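Local structure of RagB/SusD domain protein (Flavobacterium johnsoniae, 5J5U) at residues V103-K108 / F151-E156. The protein is a SusD-like protein encoded in a chitin-utilization locus and binds chitin, probably at the cell surface as a lipoprotein of the outer membrane. Sequence-based numbering, arbitrary orientation.
Sequences VAKIMK and FKDLDE
K105 and I106 lie level with D153 and L154 where two helices run roughly antiparallel, their axes 9.3 Å apart at closest approach and their directions 149° apart; the closest CA pair, I106 with L154, is separated by 6.3 Å. On the buried side the contact is apolar: CG2 of I106 meets CD2 of L154 at 4.3 Å, branch end against branch end. Both side chains also touch helix 178-195, I106 at A185 and L154 at L192, so this third helix covers the apolar side of the pair. Such antiparallel helix packing fits the TPR-like helical scaffold of SusD homologs, here joining helices 98-119 and 143-160. Toward the more open side the contact becomes polar. With chi1 at 170°, K108 sets CG beside its carbonyl carbon, and bends at the next torsions swing NZ to 4.0 Å from D153 OD2, a long salt bridge. A water closes the gap, accepting from K108 NZ at 2.9 Å and donating to D153 OD2 at 2.6 Å; Y124 OH also hydrogen-bonds that ammonium. K105 lays its CD 4.4 Å from D153 OD1, but its NZ hydrogen-bonds Q160 and stays 5.7 Å from D153 OD1, though D153 and E156 may both stabilise its charge at longer range.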
loop_
_atom_site.group_PDB
_atom_site.type_symbol
_atom_site.label_atom_id
_atom_site.label_comp_id
_atom_site.label_asym_id
_atom_site.label_seq_id
_atom_site.Cartn_x
_atom_site.Cartn_y
_atom_site.Cartn_z
ATOM N N VAL A 103 9.056 -15.512 -11.993
ATOM C CA VAL A 103 9.165 -14.776 -10.737
ATOM C C VAL A 103 9.519 -13.305 -11.022
ATOM O O VAL A 103 8.834 -12.380 -10.565
ATOM C CB VAL A 103 10.209 -15.430 -9.792
ATOM C CG1 VAL A 103 10.636 -14.465 -8.705
ATOM C CG2 VAL A 103 9.638 -16.703 -9.166
ATOM N N ALA A 104 10.560 -13.105 -11.821
ATOM C CA ALA A 104 10.955 -11.782 -12.217
ATOM C C ALA A 104 9.772 -11.028 -12.812
ATOM O O ALA A 104 9.559 -9.866 -12.480
ATOM C CB ALA A 104 12.099 -11.847 -13.199
ATOM N N LYS A 105 8.989 -11.685 -13.662
ATOM C CA LYS A 105 7.857 -10.997 -14.304
ATOM C C LYS A 105 6.828 -10.552 -13.260
ATOM O O LYS A 105 6.311 -9.414 -13.323
ATOM C CB LYS A 105 7.195 -11.881 -15.370
ATOM C CG LYS A 105 7.809 -11.699 -16.764
ATOM C CD LYS A 105 7.189 -12.620 -17.804
ATOM C CE LYS A 105 7.224 -14.061 -17.333
ATOM N NZ LYS A 105 6.840 -15.009 -18.396
ATOM N N ILE A 106 6.563 -11.433 -12.286
ATOM C CA ILE A 106 5.672 -11.094 -11.181
ATOM C C ILE A 106 6.282 -9.907 -10.431
ATOM O O ILE A 106 5.599 -8.912 -10.168
ATOM C CB ILE A 106 5.436 -12.301 -10.244
ATOM C CG1 ILE A 106 4.724 -13.414 -11.006
ATOM C CG2 ILE A 106 4.552 -11.934 -9.077
ATOM C CD1 ILE A 106 4.648 -14.696 -10.246
ATOM N N MET A 107 7.588 -9.983 -10.167
ATOM C CA MET A 107 8.258 -8.879 -9.506
ATOM C C MET A 107 7.980 -7.604 -10.293
ATOM O O MET A 107 7.629 -6.577 -9.700
ATOM C CB MET A 107 9.769 -9.110 -9.397
ATOM C CG MET A 107 10.182 -10.084 -8.319
ATOM S SD MET A 107 9.795 -9.548 -6.649
ATOM C CE MET A 107 10.799 -8.086 -6.452
ATOM N N LYS A 108 8.085 -7.690 -11.623
ATOM C CA LYS A 108 8.069 -6.480 -12.427
ATOM C C LYS A 108 6.718 -5.801 -12.296
ATOM O O LYS A 108 6.639 -4.566 -12.311
ATOM C CB LYS A 108 8.402 -6.760 -13.887
ATOM C CG LYS A 108 8.147 -5.557 -14.796
ATOM C CD LYS A 108 9.196 -5.413 -15.882
ATOM C CE LYS A 108 8.812 -6.143 -17.144
ATOM N NZ LYS A 108 7.406 -5.909 -17.550
ATOM N N PHE A 151 -2.182 -7.820 -16.325
ATOM C CA PHE A 151 -3.031 -8.996 -16.279
ATOM C C PHE A 151 -2.409 -10.105 -17.125
ATOM O O PHE A 151 -2.358 -11.260 -16.692
ATOM C CB PHE A 151 -4.458 -8.684 -16.764
ATOM C CG PHE A 151 -5.243 -7.815 -15.826
ATOM C CD1 PHE A 151 -5.359 -8.143 -14.481
ATOM C CD2 PHE A 151 -5.848 -6.644 -16.290
ATOM C CE1 PHE A 151 -6.086 -7.315 -13.596
ATOM C CE2 PHE A 151 -6.567 -5.821 -15.434
ATOM C CZ PHE A 151 -6.684 -6.158 -14.069
ATOM N N LYS A 152 -1.944 -9.759 -18.325
ATOM C CA LYS A 152 -1.301 -10.752 -19.187
ATOM C C LYS A 152 -0.093 -11.431 -18.522
ATOM O O LYS A 152 -0.007 -12.665 -18.481
ATOM C CB LYS A 152 -0.857 -10.120 -20.504
ATOM C CG LYS A 152 -0.301 -11.139 -21.491
ATOM C CD LYS A 152 0.413 -10.474 -22.674
ATOM C CE LYS A 152 0.701 -11.497 -23.768
ATOM N NZ LYS A 152 1.326 -10.936 -24.992
ATOM N N ASP A 153 0.824 -10.635 -17.985
ATOM C CA ASP A 153 1.989 -11.196 -17.328
ATOM C C ASP A 153 1.639 -12.052 -16.107
ATOM O O ASP A 153 2.273 -13.070 -15.884
ATOM C CB ASP A 153 2.949 -10.103 -16.905
ATOM C CG ASP A 153 3.793 -9.630 -18.039
ATOM O OD1 ASP A 153 3.707 -10.259 -19.108
ATOM O OD2 ASP A 153 4.564 -8.667 -17.860
ATOM N N LEU A 154 0.683 -11.628 -15.284
ATOM C CA LEU A 154 0.309 -12.432 -14.114
ATOM C C LEU A 154 -0.363 -13.759 -14.501
ATOM O O LEU A 154 -0.066 -14.822 -13.923
ATOM C CB LEU A 154 -0.603 -11.634 -13.194
ATOM C CG LEU A 154 0.095 -10.420 -12.580
ATOM C CD1 LEU A 154 -0.914 -9.505 -11.874
ATOM C CD2 LEU A 154 1.215 -10.864 -11.632
ATOM N N ASP A 155 -1.260 -13.696 -15.480
ATOM C CA ASP A 155 -1.892 -14.894 -16.015
ATOM C C ASP A 155 -0.843 -15.902 -16.516
ATOM O O ASP A 155 -0.710 -17.048 -16.002
ATOM C CB ASP A 155 -2.839 -14.500 -17.137
ATOM C CG ASP A 155 -3.526 -15.682 -17.760
ATOM O OD1 ASP A 155 -4.645 -16.021 -17.312
ATOM O OD2 ASP A 155 -2.935 -16.273 -18.695
ATOM N N GLU A 156 -0.047 -15.443 -17.473
ATOM C CA GLU A 156 0.957 -16.308 -18.066
ATOM C C GLU A 156 2.009 -16.765 -17.075
ATOM O O GLU A 156 2.528 -17.865 -17.211
ATOM C CB GLU A 156 1.633 -15.615 -19.238
ATOM C CG GLU A 156 0.687 -15.341 -20.376
ATOM C CD GLU A 156 1.349 -14.589 -21.495
ATOM O OE1 GLU A 156 2.556 -14.291 -21.376
ATOM O OE2 GLU A 156 0.666 -14.323 -22.504
HETATM O O HOH W 1 5.783 -7.136 -19.589
#